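PDB 6NZS: dextranase from Pseudarthrobacter oxydans, which catalyses the endohydrolysis of (1->6)-alpha-D-glucosidic linkages in dextran. Local coordinates for residues Y289-Y299 and N307-M315. Sequence-based numbering, arbitrary orientation.
Sequences YVYEADTNNNY and NCHSSCVKM
With CG of Asp-294 trans to its own backbone N (chi1 -164°) and OG of Ser-311 turned between backbone N and carbonyl carbon (chi1 50°), carboxylate and hydroxyl meet. Ser-311 OG donates to Asp-294 OD1 at 3.1 Å, on the syn side but tilted from the carboxylate plane. From the opposite face Asn-296 N donates to Asp-294 OD1 at 3.0 Å and closes an Asx turn. Without this carboxylate, as with an alanine here, Ser-311 OG and Asn-296 N are likely to lose their shared acceptor, leaving the serine hydroxyl freer to turn.

Ser-311 O is gripped twice by Thr-295. Thr-295 N donates to Ser-311 O at 3.0 Å, tilted from the carbonyl plane. Thr-295 OG1 donates to Ser-311 O at 2.7 Å, in the plane and on a lone pair. Next along, Val-313 N gives a nearly straight bond to Ala-293 O at 2.9 Å. A water donating to Ala-293 O and Val-313 O adds a water-mediated link beside that bond.

Val-313 is the apolar wedge. Val-313 CG1 sits over the centre of the Tyr-289 ring as a CH-pi contact, 4.2 Å from the centroid. Val-313 CG2 packs on Ala-293 CB and lies 3.7 Å from Tyr-299 CD2. Tyr-289 OH is hydrogen-bonded to Tyr-243 O, and Tyr-299 OH to His-244 ND1. The Cys-308 to Cys-312 disulfide lies against Glu-292, whose carboxylate forms a salt bridge with Lys-71.

Both segments belong to the long loop between strands 283-285 and 316-320 of the parallel beta-solenoid. The backbones form a single beta bridge, Asp-294 with Cys-312. The chemistry implies a loop cross-tied to itself: the disulfide closes a short loop, 308-312, and bonds to Ser-311 O and from Ser-311 OG tie it to the other segment.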
# COMPACT_ATOMS: atom_id res chain seq x y z
N TYR A 289 -10.81 14.59 -5.40
CA TYR A 289 -10.70 15.27 -4.12
C TYR A 289 -9.35 15.96 -3.99
O TYR A 289 -8.32 15.41 -4.40
CB TYR A 289 -10.88 14.28 -2.96
CG TYR A 289 -12.22 13.56 -2.97
CD1 TYR A 289 -13.41 14.27 -2.81
CD2 TYR A 289 -12.28 12.19 -3.13
CE1 TYR A 289 -14.62 13.62 -2.81
CE2 TYR A 289 -13.49 11.53 -3.13
CZ TYR A 289 -14.66 12.25 -2.97
OH TYR A 289 -15.87 11.58 -2.99
N VAL A 290 -9.37 17.16 -3.43
CA VAL A 290 -8.14 17.87 -3.10
C VAL A 290 -7.44 17.17 -1.94
O VAL A 290 -8.07 16.48 -1.13
CB VAL A 290 -8.46 19.34 -2.77
CG1 VAL A 290 -9.24 19.43 -1.45
CG2 VAL A 290 -7.20 20.19 -2.70
N TYR A 291 -6.11 17.32 -1.88
CA TYR A 291 -5.36 16.88 -0.72
C TYR A 291 -6.00 17.42 0.55
O TYR A 291 -6.32 18.61 0.63
CB TYR A 291 -3.94 17.44 -0.80
CG TYR A 291 -3.04 17.15 0.38
CD1 TYR A 291 -2.78 15.84 0.78
CD2 TYR A 291 -2.43 18.18 1.09
CE1 TYR A 291 -1.94 15.57 1.85
CE2 TYR A 291 -1.59 17.93 2.15
CZ TYR A 291 -1.34 16.62 2.53
OH TYR A 291 -0.49 16.38 3.59
N GLU A 292 -6.19 16.54 1.53
CA GLU A 292 -6.78 16.93 2.82
C GLU A 292 -8.13 17.61 2.62
O GLU A 292 -8.47 18.59 3.29
CB GLU A 292 -5.83 17.80 3.65
CG GLU A 292 -4.77 17.02 4.43
CD GLU A 292 -3.87 17.92 5.26
OE1 GLU A 292 -3.58 19.05 4.81
OE2 GLU A 292 -3.46 17.51 6.37
N ALA A 293 -8.93 17.08 1.69
CA ALA A 293 -10.30 17.54 1.51
C ALA A 293 -11.07 17.35 2.81
O ALA A 293 -11.23 16.23 3.29
CB ALA A 293 -10.96 16.76 0.37
N ASP A 294 -11.53 18.46 3.39
CA ASP A 294 -12.11 18.47 4.73
C ASP A 294 -13.62 18.58 4.63
O ASP A 294 -14.14 19.52 4.02
CB ASP A 294 -11.54 19.63 5.55
CG ASP A 294 -11.79 19.48 7.05
OD1 ASP A 294 -12.58 18.60 7.45
OD2 ASP A 294 -11.19 20.26 7.83
N THR A 295 -14.33 17.61 5.22
CA THR A 295 -15.78 17.68 5.25
C THR A 295 -16.28 18.83 6.13
O THR A 295 -17.39 19.33 5.90
CB THR A 295 -16.40 16.34 5.69
OG1 THR A 295 -15.91 15.96 6.98
CG2 THR A 295 -16.05 15.24 4.68
N ASN A 296 -15.47 19.28 7.09
CA ASN A 296 -15.80 20.47 7.88
C ASN A 296 -15.64 21.76 7.08
O ASN A 296 -16.03 22.82 7.59
CB ASN A 296 -14.88 20.55 9.10
CG ASN A 296 -15.23 19.52 10.17
OD1 ASN A 296 -16.35 19.02 10.23
ND2 ASN A 296 -14.26 19.21 11.03
N ASN A 297 -15.09 21.70 5.87
CA ASN A 297 -14.77 22.89 5.08
C ASN A 297 -15.32 22.77 3.67
O ASN A 297 -14.69 23.20 2.70
CB ASN A 297 -13.27 23.14 5.07
CG ASN A 297 -12.91 24.53 4.57
OD1 ASN A 297 -13.76 25.41 4.48
ND2 ASN A 297 -11.63 24.73 4.23
N ASN A 298 -16.51 22.17 3.52
CA ASN A 298 -17.17 22.04 2.22
C ASN A 298 -16.34 21.24 1.22
O ASN A 298 -16.43 21.48 0.01
CB ASN A 298 -17.57 23.39 1.62
CG ASN A 298 -18.57 24.15 2.48
OD1 ASN A 298 -19.34 23.55 3.23
ND2 ASN A 298 -18.56 25.47 2.36
N TYR A 299 -15.54 20.29 1.70
CA TYR A 299 -14.64 19.47 0.88
C TYR A 299 -13.45 20.25 0.33
O TYR A 299 -12.63 19.69 -0.40
CB TYR A 299 -15.35 18.72 -0.26
CG TYR A 299 -16.33 17.67 0.20
CD1 TYR A 299 -17.59 18.03 0.65
CD2 TYR A 299 -15.99 16.32 0.18
CE1 TYR A 299 -18.49 17.07 1.08
CE2 TYR A 299 -16.88 15.36 0.60
CZ TYR A 299 -18.13 15.74 1.05
OH TYR A 299 -19.02 14.78 1.46
N ASN A 307 -4.88 19.57 12.38
CA ASN A 307 -5.04 18.34 11.61
C ASN A 307 -6.52 18.16 11.28
O ASN A 307 -7.38 18.87 11.79
CB ASN A 307 -4.52 17.12 12.38
CG ASN A 307 -5.40 16.75 13.56
OD1 ASN A 307 -6.46 16.13 13.39
ND2 ASN A 307 -4.97 17.13 14.76
N CYS A 308 -6.79 17.20 10.40
CA CYS A 308 -8.15 16.77 10.08
C CYS A 308 -8.26 15.26 10.20
O CYS A 308 -8.91 14.59 9.39
CB CYS A 308 -8.56 17.25 8.70
SG CYS A 308 -7.50 16.67 7.35
N HIS A 309 -7.63 14.71 11.24
CA HIS A 309 -7.50 13.26 11.40
C HIS A 309 -8.84 12.55 11.30
O HIS A 309 -8.91 11.43 10.77
CB HIS A 309 -6.82 12.94 12.74
CG HIS A 309 -6.63 11.48 12.98
ND1 HIS A 309 -5.61 10.75 12.41
CD2 HIS A 309 -7.33 10.60 13.75
CE1 HIS A 309 -5.68 9.49 12.81
NE2 HIS A 309 -6.72 9.38 13.62
N SER A 310 -9.92 13.18 11.76
CA SER A 310 -11.23 12.54 11.79
C SER A 310 -12.26 13.18 10.86
O SER A 310 -13.38 12.67 10.77
CB SER A 310 -11.78 12.49 13.22
OG SER A 310 -12.23 13.77 13.62
N SER A 311 -11.91 14.26 10.15
CA SER A 311 -12.86 14.96 9.29
C SER A 311 -12.46 15.01 7.82
O SER A 311 -13.30 15.37 6.98
CB SER A 311 -13.10 16.39 9.79
OG SER A 311 -11.87 17.05 10.03
N CYS A 312 -11.23 14.69 7.47
CA CYS A 312 -10.87 14.66 6.07
C CYS A 312 -11.41 13.40 5.41
O CYS A 312 -11.57 12.36 6.05
CB CYS A 312 -9.36 14.76 5.90
SG CYS A 312 -8.84 16.48 5.85
N VAL A 313 -11.73 13.53 4.11
CA VAL A 313 -12.33 12.43 3.36
C VAL A 313 -11.43 11.20 3.41
O VAL A 313 -10.24 11.27 3.10
CB VAL A 313 -12.60 12.86 1.91
CG1 VAL A 313 -13.08 11.67 1.07
CG2 VAL A 313 -13.61 13.99 1.86
N LYS A 314 -12.01 10.08 3.83
CA LYS A 314 -11.36 8.78 3.78
C LYS A 314 -11.96 8.01 2.61
O LYS A 314 -13.12 8.21 2.25
CB LYS A 314 -11.61 8.01 5.08
CG LYS A 314 -11.40 8.85 6.34
CD LYS A 314 -9.93 9.21 6.54
CE LYS A 314 -9.65 9.65 7.98
NZ LYS A 314 -10.48 10.84 8.37
N MET A 315 -11.16 7.13 2.00
CA MET A 315 -11.71 6.38 0.87
C MET A 315 -12.78 5.40 1.33
O MET A 315 -13.81 5.24 0.66
CB MET A 315 -10.60 5.69 0.08
CG MET A 315 -9.63 6.65 -0.62
SD MET A 315 -10.41 7.76 -1.81
CE MET A 315 -10.97 6.59 -3.04
O HOH W 1 -9.25 14.14 2.29